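Local coordinates for protein esterase (Alcaligenes sp., PDB 1QLW) that probably hydrolyses carboxylic esters, as an esterase of the alpha/beta-hydrolase fold, at residues C72-T77 with V101-G106; S105-S110 with Q171-W176; V47-V52 with R109-I114. All blocks are in the same frame, centred on the assembly; numbering follows the deposited sequence.

Interaction 1: residues C72-T77 with V101-G106; sequences CLTGMT and VIDQSG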
loop_
_atom_site.group_PDB
_atom_site.type_symbol
_atom_site.label_atom_id
_atom_site.label_comp_id
_atom_site.label_asym_id
_atom_site.label_seq_id
_atom_site.Cartn_x
_atom_site.Cartn_y
_atom_site.Cartn_z
ATOM N N CYS A 72 3.393 10.190 -7.968
ATOM C CA CYS A 72 2.139 9.789 -8.572
ATOM C C CYS A 72 1.906 8.285 -8.543
ATOM O O CYS A 72 1.016 7.788 -9.239
ATOM C CB CYS A 72 2.146 10.272 -10.063
ATOM S SG CYS A 72 2.883 11.853 -10.402
ATOM N N LEU A 73 2.686 7.560 -7.761
ATOM C CA LEU A 73 2.784 6.116 -7.762
ATOM C C LEU A 73 3.070 5.656 -6.339
ATOM O O LEU A 73 3.335 6.472 -5.454
ATOM C CB LEU A 73 3.931 5.666 -8.692
ATOM C CG LEU A 73 3.759 5.954 -10.179
ATOM C CD1 LEU A 73 5.116 5.869 -10.891
ATOM C CD2 LEU A 73 2.757 4.996 -10.788
ATOM N N THR A 74 3.039 4.348 -6.142
ATOM C CA THR A 74 3.379 3.742 -4.860
ATOM C C THR A 74 4.406 2.649 -5.115
ATOM O O THR A 74 4.947 2.500 -6.216
ATOM C CB THR A 74 2.143 3.150 -4.161
ATOM O OG1 THR A 74 1.703 1.984 -4.873
ATOM C CG2 THR A 74 1.035 4.173 -4.029
ATOM N N GLY A 75 4.692 1.841 -4.099
ATOM C CA GLY A 75 5.591 0.703 -4.258
ATOM C C GLY A 75 5.086 -0.323 -5.246
ATOM O O GLY A 75 5.862 -1.175 -5.709
ATOM N N MET A 76 3.796 -0.268 -5.622
ATOM C CA MET A 76 3.289 -1.038 -6.754
ATOM C C MET A 76 4.151 -0.859 -7.989
ATOM O O MET A 76 4.193 -1.785 -8.822
ATOM C CB MET A 76 1.853 -0.584 -7.042
ATOM C CG MET A 76 1.227 -1.179 -8.285
ATOM S SD MET A 76 0.954 -2.959 -8.148
ATOM C CE MET A 76 0.440 -3.360 -9.814
ATOM N N THR A 77 4.837 0.258 -8.161
ATOM C CA THR A 77 5.733 0.506 -9.283
ATOM C C THR A 77 6.555 -0.743 -9.607
ATOM O O THR A 77 6.762 -1.027 -10.794
ATOM C CB THR A 77 6.719 1.635 -8.915
ATOM O OG1 THR A 77 6.036 2.886 -8.823
ATOM C CG2 THR A 77 7.829 1.798 -9.953
ATOM N N VAL A 101 10.667 -2.743 -0.125
ATOM C CA VAL A 101 9.880 -1.914 -1.046
ATOM C C VAL A 101 9.035 -0.976 -0.199
ATOM O O VAL A 101 8.182 -1.433 0.578
ATOM C CB VAL A 101 9.009 -2.758 -1.980
ATOM C CG1 VAL A 101 8.166 -1.850 -2.876
ATOM C CG2 VAL A 101 9.840 -3.713 -2.836
ATOM N N ILE A 102 9.263 0.323 -0.354
ATOM C CA ILE A 102 8.610 1.315 0.486
ATOM C C ILE A 102 7.412 1.957 -0.196
ATOM O O ILE A 102 7.273 1.937 -1.419
ATOM C CB ILE A 102 9.599 2.407 0.954
ATOM C CG1 ILE A 102 10.024 3.358 -0.158
ATOM C CG2 ILE A 102 10.815 1.758 1.606
ATOM C CD1 ILE A 102 10.058 4.807 0.121
ATOM N N ASP A 103 6.545 2.545 0.645
ATOM C CA ASP A 103 5.688 3.640 0.200
ATOM C C ASP A 103 6.260 4.906 0.855
ATOM O O ASP A 103 6.477 4.932 2.064
ATOM C CB ASP A 103 4.217 3.498 0.574
ATOM C CG ASP A 103 3.486 2.462 -0.268
ATOM O OD1 ASP A 103 4.009 2.082 -1.351
ATOM O OD2 ASP A 103 2.343 2.095 0.102
ATOM N N GLN A 104 6.514 5.924 0.028
ATOM C CA GLN A 104 7.029 7.175 0.561
ATOM C C GLN A 104 6.152 7.702 1.690
ATOM O O GLN A 104 4.940 7.466 1.711
ATOM C CB GLN A 104 7.041 8.267 -0.499
ATOM C CG GLN A 104 8.172 8.226 -1.508
ATOM C CD GLN A 104 8.189 9.468 -2.370
ATOM O OE1 GLN A 104 7.997 10.585 -1.856
ATOM N NE2 GLN A 104 8.398 9.317 -3.664
ATOM N N SER A 105 6.761 8.466 2.583
ATOM C CA SER A 105 5.970 9.211 3.559
ATOM C C SER A 105 4.856 9.951 2.822
ATOM O O SER A 105 5.074 10.548 1.763
ATOM C CB SER A 105 6.877 10.207 4.265
ATOM O OG SER A 105 7.888 9.566 5.011
ATOM N N GLY A 106 3.651 9.906 3.377
ATOM C CA GLY A 106 2.525 10.608 2.806
ATOM C C GLY A 106 2.017 10.053 1.492
ATOM O O GLY A 106 1.380 10.799 0.745
#

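Interaction 2: residues S105-S110 with Q171-W176; sequences SGRGRS and QMVPDW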
loop_
_atom_site.group_PDB
_atom_site.type_symbol
_atom_site.label_atom_id
_atom_site.label_comp_id
_atom_site.label_asym_id
_atom_site.label_seq_id
_atom_site.Cartn_x
_atom_site.Cartn_y
_atom_site.Cartn_z
ATOM N N SER A 105 6.761 8.466 2.583
ATOM C CA SER A 105 5.970 9.211 3.559
ATOM C C SER A 105 4.856 9.951 2.822
ATOM O O SER A 105 5.074 10.548 1.763
ATOM C CB SER A 105 6.877 10.207 4.265
ATOM O OG SER A 105 7.888 9.566 5.011
ATOM N N GLY A 106 3.651 9.906 3.377
ATOM C CA GLY A 106 2.525 10.608 2.806
ATOM C C GLY A 106 2.017 10.053 1.492
ATOM O O GLY A 106 1.380 10.799 0.745
ATOM N N ARG A 107 2.268 8.786 1.221
ATOM C CA ARG A 107 1.839 8.130 -0.005
ATOM C C ARG A 107 1.426 6.697 0.341
ATOM O O ARG A 107 2.024 6.065 1.194
ATOM C CB ARG A 107 2.971 8.091 -1.048
ATOM C CG ARG A 107 2.557 7.763 -2.465
ATOM C CD ARG A 107 2.022 8.938 -3.271
ATOM N NE ARG A 107 2.971 10.050 -3.293
ATOM C CZ ARG A 107 4.104 10.067 -3.991
ATOM N NH1 ARG A 107 4.350 9.090 -4.853
ATOM N NH2 ARG A 107 4.973 11.039 -3.787
ATOM N N GLY A 108 0.456 6.145 -0.393
ATOM C CA GLY A 108 0.161 4.728 -0.231
ATOM C C GLY A 108 -0.211 4.408 1.208
ATOM O O GLY A 108 -1.090 5.058 1.810
ATOM N N ARG A 109 0.431 3.376 1.742
ATOM C CA ARG A 109 0.152 2.927 3.104
ATOM C C ARG A 109 0.786 3.765 4.206
ATOM O O ARG A 109 0.602 3.437 5.379
ATOM C CB ARG A 109 0.538 1.457 3.193
ATOM C CG ARG A 109 -0.327 0.580 2.315
ATOM C CD ARG A 109 0.086 -0.864 2.339
ATOM N NE ARG A 109 -0.926 -1.678 1.660
ATOM C CZ ARG A 109 -0.928 -3.001 1.671
ATOM N NH1 ARG A 109 0.118 -3.681 2.138
ATOM N NH2 ARG A 109 -2.002 -3.661 1.249
ATOM N N SER A 110 1.504 4.825 3.841
ATOM C CA SER A 110 2.172 5.746 4.759
ATOM C C SER A 110 1.301 6.968 5.013
ATOM O O SER A 110 0.991 7.726 4.087
ATOM C CB SER A 110 3.496 6.178 4.143
ATOM O OG SER A 110 4.312 5.072 3.864
ATOM N N GLN A 171 -2.727 2.221 -11.221
ATOM C CA GLN A 171 -1.777 2.272 -10.121
ATOM C C GLN A 171 -1.329 3.685 -9.773
ATOM O O GLN A 171 -0.561 3.842 -8.810
ATOM C CB GLN A 171 -0.585 1.356 -10.346
ATOM C CG GLN A 171 0.419 1.792 -11.397
ATOM C CD GLN A 171 1.644 0.899 -11.384
ATOM O OE1 GLN A 171 1.601 -0.240 -11.931
ATOM N NE2 GLN A 171 2.707 1.333 -10.783
ATOM N N MET A 172 -1.779 4.692 -10.498
ATOM C CA MET A 172 -1.399 6.076 -10.229
ATOM C C MET A 172 -2.333 6.681 -9.191
ATOM O O MET A 172 -3.537 6.390 -9.159
ATOM C CB MET A 172 -1.425 6.889 -11.531
ATOM C CG MET A 172 -0.359 6.361 -12.487
ATOM S SD MET A 172 -0.080 7.414 -13.930
ATOM C CE MET A 172 0.709 8.821 -13.136
ATOM N N VAL A 173 -1.749 7.500 -8.322
ATOM C CA VAL A 173 -2.419 8.046 -7.144
ATOM C C VAL A 173 -2.080 9.511 -6.963
ATOM O O VAL A 173 -1.036 9.985 -7.435
ATOM C CB VAL A 173 -1.998 7.264 -5.871
ATOM C CG1 VAL A 173 -2.351 5.782 -5.943
ATOM C CG2 VAL A 173 -0.512 7.415 -5.570
ATOM N N PRO A 174 -2.890 10.245 -6.196
ATOM C CA PRO A 174 -2.533 11.613 -5.823
ATOM C C PRO A 174 -1.244 11.674 -5.030
ATOM O O PRO A 174 -0.898 10.771 -4.270
ATOM C CB PRO A 174 -3.720 12.081 -4.983
ATOM C CG PRO A 174 -4.856 11.267 -5.489
ATOM C CD PRO A 174 -4.271 9.899 -5.770
ATOM N N ASP A 175 -0.582 12.806 -5.178
ATOM C CA ASP A 175 0.745 13.040 -4.622
ATOM C C ASP A 175 0.711 14.224 -3.677
ATOM O O ASP A 175 0.274 15.312 -4.057
ATOM C CB ASP A 175 1.713 13.249 -5.784
ATOM C CG ASP A 175 3.149 13.078 -5.397
ATOM O OD1 ASP A 175 3.516 13.519 -4.295
ATOM O OD2 ASP A 175 3.911 12.510 -6.218
ATOM N N TRP A 176 1.159 13.992 -2.435
ATOM C CA TRP A 176 1.191 14.991 -1.385
ATOM C C TRP A 176 2.574 15.600 -1.215
ATOM O O TRP A 176 2.764 16.354 -0.225
ATOM C CB TRP A 176 0.727 14.326 -0.085
ATOM C CG TRP A 176 -0.732 14.000 -0.042
ATOM C CD1 TRP A 176 -1.462 13.215 -0.884
ATOM C CD2 TRP A 176 -1.651 14.453 0.961
ATOM N NE1 TRP A 176 -2.777 13.186 -0.499
ATOM C CE2 TRP A 176 -2.918 13.950 0.625
ATOM C CE3 TRP A 176 -1.517 15.267 2.094
ATOM C CZ2 TRP A 176 -4.049 14.199 1.419
ATOM C CZ3 TRP A 176 -2.642 15.526 2.875
ATOM C CH2 TRP A 176 -3.863 14.996 2.508
HETATM O O HOH W 1 3.054 11.996 -1.205
#

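Interaction 3: residues V47-V52 with R109-I114; sequences VDQMYV and RSATDI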
loop_
_atom_site.group_PDB
_atom_site.type_symbol
_atom_site.label_atom_id
_atom_site.label_comp_id
_atom_site.label_asym_id
_atom_site.label_seq_id
_atom_site.Cartn_x
_atom_site.Cartn_y
_atom_site.Cartn_z
ATOM N N VAL A 47 2.214 10.727 11.928
ATOM C CA VAL A 47 2.332 11.058 10.506
ATOM C C VAL A 47 3.810 11.060 10.111
ATOM O O VAL A 47 4.690 11.073 10.969
ATOM C CB VAL A 47 1.673 12.386 10.121
ATOM C CG1 VAL A 47 0.183 12.395 10.422
ATOM C CG2 VAL A 47 2.378 13.508 10.851
ATOM N N ASP A 48 4.079 10.964 8.821
ATOM C CA ASP A 48 5.405 10.968 8.207
ATOM C C ASP A 48 6.146 9.631 8.253
ATOM O O ASP A 48 7.202 9.518 7.623
ATOM C CB ASP A 48 6.308 12.075 8.733
ATOM C CG ASP A 48 5.878 13.487 8.381
ATOM O OD1 ASP A 48 5.058 13.682 7.471
ATOM O OD2 ASP A 48 6.378 14.394 9.077
ATOM N N GLN A 49 5.586 8.620 8.900
ATOM C CA GLN A 49 6.167 7.294 8.915
ATOM C C GLN A 49 6.159 6.697 7.503
ATOM O O GLN A 49 5.316 7.016 6.665
ATOM C CB GLN A 49 5.386 6.376 9.872
ATOM C CG GLN A 49 3.920 6.129 9.507
ATOM C CD GLN A 49 2.991 7.135 10.129
ATOM O OE1 GLN A 49 3.344 8.281 10.347
ATOM N NE2 GLN A 49 1.781 6.753 10.512
ATOM N N MET A 50 7.058 5.736 7.288
ATOM C CA MET A 50 7.255 5.110 5.975
ATOM C C MET A 50 6.976 3.612 6.058
ATOM O O MET A 50 7.656 2.899 6.826
ATOM C CB MET A 50 8.700 5.363 5.520
ATOM C CG MET A 50 9.074 4.692 4.209
ATOM S SD MET A 50 10.765 5.096 3.720
ATOM C CE MET A 50 11.714 4.008 4.792
ATOM N N TYR A 51 6.027 3.136 5.272
ATOM C CA TYR A 51 5.738 1.705 5.135
ATOM C C TYR A 51 6.864 0.996 4.397
ATOM O O TYR A 51 7.348 1.480 3.368
ATOM C CB TYR A 51 4.466 1.553 4.303
ATOM C CG TYR A 51 4.100 0.130 3.928
ATOM C CD1 TYR A 51 3.592 -0.758 4.883
ATOM C CD2 TYR A 51 4.251 -0.323 2.633
ATOM C CE1 TYR A 51 3.254 -2.049 4.531
ATOM C CE2 TYR A 51 3.903 -1.618 2.284
ATOM C CZ TYR A 51 3.383 -2.479 3.239
ATOM O OH TYR A 51 3.021 -3.749 2.830
ATOM N N VAL A 52 7.240 -0.172 4.902
ATOM C CA VAL A 52 8.271 -1.003 4.312
ATOM C C VAL A 52 7.789 -2.452 4.245
ATOM O O VAL A 52 7.448 -3.029 5.283
ATOM C CB VAL A 52 9.585 -0.956 5.118
ATOM C CG1 VAL A 52 10.680 -1.727 4.388
ATOM C CG2 VAL A 52 10.018 0.481 5.406
ATOM N N ARG A 109 0.431 3.376 1.742
ATOM C CA ARG A 109 0.152 2.927 3.104
ATOM C C ARG A 109 0.786 3.765 4.206
ATOM O O ARG A 109 0.602 3.437 5.379
ATOM C CB ARG A 109 0.538 1.457 3.193
ATOM C CG ARG A 109 -0.327 0.580 2.315
ATOM C CD ARG A 109 0.086 -0.864 2.339
ATOM N NE ARG A 109 -0.926 -1.678 1.660
ATOM C CZ ARG A 109 -0.928 -3.001 1.671
ATOM N NH1 ARG A 109 0.118 -3.681 2.138
ATOM N NH2 ARG A 109 -2.002 -3.661 1.249
ATOM N N SER A 110 1.504 4.825 3.841
ATOM C CA SER A 110 2.172 5.746 4.759
ATOM C C SER A 110 1.301 6.968 5.013
ATOM O O SER A 110 0.991 7.726 4.087
ATOM C CB SER A 110 3.496 6.178 4.143
ATOM O OG SER A 110 4.312 5.072 3.864
ATOM N N ALA A 111 0.884 7.173 6.266
ATOM C CA ALA A 111 -0.161 8.129 6.583
ATOM C C ALA A 111 0.163 9.575 6.243
ATOM O O ALA A 111 1.251 10.081 6.514
ATOM C CB ALA A 111 -0.441 8.087 8.086
ATOM N N THR A 112 -0.854 10.256 5.748
ATOM C CA THR A 112 -0.944 11.695 5.657
ATOM C C THR A 112 -1.669 12.245 6.890
ATOM O O THR A 112 -2.218 11.485 7.671
ATOM C CB THR A 112 -1.713 12.130 4.392
ATOM O OG1 THR A 112 -3.024 11.527 4.427
ATOM C CG2 THR A 112 -0.973 11.722 3.126
ATOM N N ASP A 113 -1.683 13.561 7.043
ATOM C CA ASP A 113 -2.467 14.255 8.065
ATOM C C ASP A 113 -3.602 14.976 7.321
ATOM O O ASP A 113 -3.307 15.823 6.461
ATOM C CB ASP A 113 -1.649 15.284 8.832
ATOM C CG ASP A 113 -2.356 15.971 9.989
ATOM O OD1 ASP A 113 -3.522 15.643 10.281
ATOM O OD2 ASP A 113 -1.733 16.846 10.638
ATOM N N ILE A 114 -4.839 14.656 7.647
ATOM C CA ILE A 114 -5.981 15.291 7.009
ATOM C C ILE A 114 -6.543 16.452 7.808
ATOM O O ILE A 114 -7.554 17.057 7.436
ATOM C CB ILE A 114 -7.074 14.266 6.653
ATOM C CG1 ILE A 114 -7.515 13.376 7.808
ATOM C CG2 ILE A 114 -6.571 13.419 5.466
ATOM C CD1 ILE A 114 -8.165 14.087 8.978
HETATM O O HOH W 2 2.664 12.725 5.962
HETATM O O HOH W 3 3.771 9.200 6.145
#

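Interaction 1: residues C72-T77 with V101-G106
An ST turn at T74, in the loop between strand 65-68 and helix 88-94, is pinned to strand 99-103 by the D103 carboxylate. T74 OG1, in the crowded position between N and C (chi1 70°), accepts from M76 N at 3.2 Å. T74 O takes two donors, T77 N at 3.0 Å and T77 OG1 at 2.9 Å, the hydroxyl coming nearly along the C=O axis. The rolled-up turn offers G75 N to D103 OD1, 2.8 Å away with an N-H...O angle of 162° and met nearly along the C-O axis. In the alpha/beta-hydrolase sheet, strands 65-68 and 99-103 are parallel neighbours, so the bond ties the loop leaving one to the other at D103. T74 CB lies against the same carboxylate, 3.5 Å from D103 OD1. Having no side chain, G75 settles close on the strand: its CA stands 3.5 Å from I102 O, and V101 CG1, anti to its own N, comes to 3.7 Å from G75 O. D103 OD1 also forms a salt bridge with R109 of the second subunit, which probably favours the charged carboxylate.

Interaction 2: residues S105-S110 with Q171-W176
This is a buried polar contact, one salt bridge and one bridging water, between the loop after strand 99-103 and the loop between helices 165-171 and 185-197. R107 carries it. Its CG is anti to the backbone N (chi1 -165°), and the chain then bends at chi2 and chi3, so that the guanidinium curls towards D175. The carboxylate does not meet the guanidinium in plane: D175 OD2 lies over one face, displaced towards the rim, and the two planes are turned 47° apart. NH2 of R107 makes the salt bridge, 2.9 Å from D175 OD1. Along the bent chain, R107 CD rests 3.7 Å from V173 CG2 and 3.6 Å from P174 O. Water 1 lies in the guanidinium plane at its edge and accepts from R107 NE at 2.9 Å and from W176 N at 3.0 Å. The same water donates to G106 O at 2.8 Å and so links the two segments. G106 O also faces W176 CB at 3.7 Å. Beyond R107 the chain folds into a type II' beta turn, R107 to S110, closed by S110 N to R107 O at 3.0 Å, with G108 at positive phi. The guanidinium is held further: NH1 reaches G70 O and L73 O, and NH2 reaches Q207 OE1. D175 OD2 takes Q207 NE2 and C72 N, and such dense pairing would be expected to keep both buried groups charged. Q207 lies just past strand 200-205, where alpha/beta hydrolases carry the nucleophile elbow, so the pair is probably close to the active site. R107 thus spans from the segment ahead of helix 185-197 to the loop leaving strand 65-68, where V173 bonds backbone to backbone with C72.

Interaction 3: residues V47-V52 with R109-I114
The two segments run antiparallel, their end-to-end directions 172° apart, with CA atoms 5.3 Å apart at M50 and S110. They do not zip together as regular strands. The S110 hydroxyl, beside its own N (chi1 -58°), accepts from Y51 N at 2.9 Å in an almost straight bond (175°) and donates to D103 O, so it sits between the amide and the carbonyl of two neighbouring strands. Further along, waters stand in for direct bonds: water 3 donates to Q49 O and to A111 O, 2.7 Å from each, and water 2 joins A111 O to D48 OD1; D48 OD2 forms a salt bridge with R26 NE. Y51 and R109 extend side by side. R109 CD lies over one face of the ring, 3.9 Å from its centroid, a CH-pi contact, while the guanidinium stands steeply to the ring. Its NH1 donates to Y51 OH at 3.0 Å in a bent bond close to the guanidinium plane. Both tips are also held by the second subunit, R109 by D103 and E79 there, Y51 OH by E79. Q49 NE2, bonded to Q170 O of the second subunit, touches A111 CB at 3.5 Å; V47 CG1 packs on D113 CB at 3.8 Å. This is a water-bridged continuation of the antiparallel pairing in the alpha/beta-hydrolase sheet, the loop following strand 43-57 beyond strand 99-103 into the dimer interface.

How the interactions relate
The chain from V101 to I114 runs through all three contacts: interactions 1 and 2 share S105 and G106, interactions 2 and 3 share R109 and S110. The centre of interaction 2 lies about 6 Å from that of interaction 1 and about 9 Å from that of interaction 3. D103 of interaction 1 probably fixes the turn of interaction 2 through OD2 to R109 N (2.8 Å), and S105 OG reaches D48 O of interaction 3 (2.7 Å). T112 of interaction 3 packs its CG2 on the W176 ring. Interactions 1 and 2 flank the H69-G70 loop and Q207, probably the oxyanion and nucleophile region, as in other alpha/beta hydrolases; all three touch the second subunit.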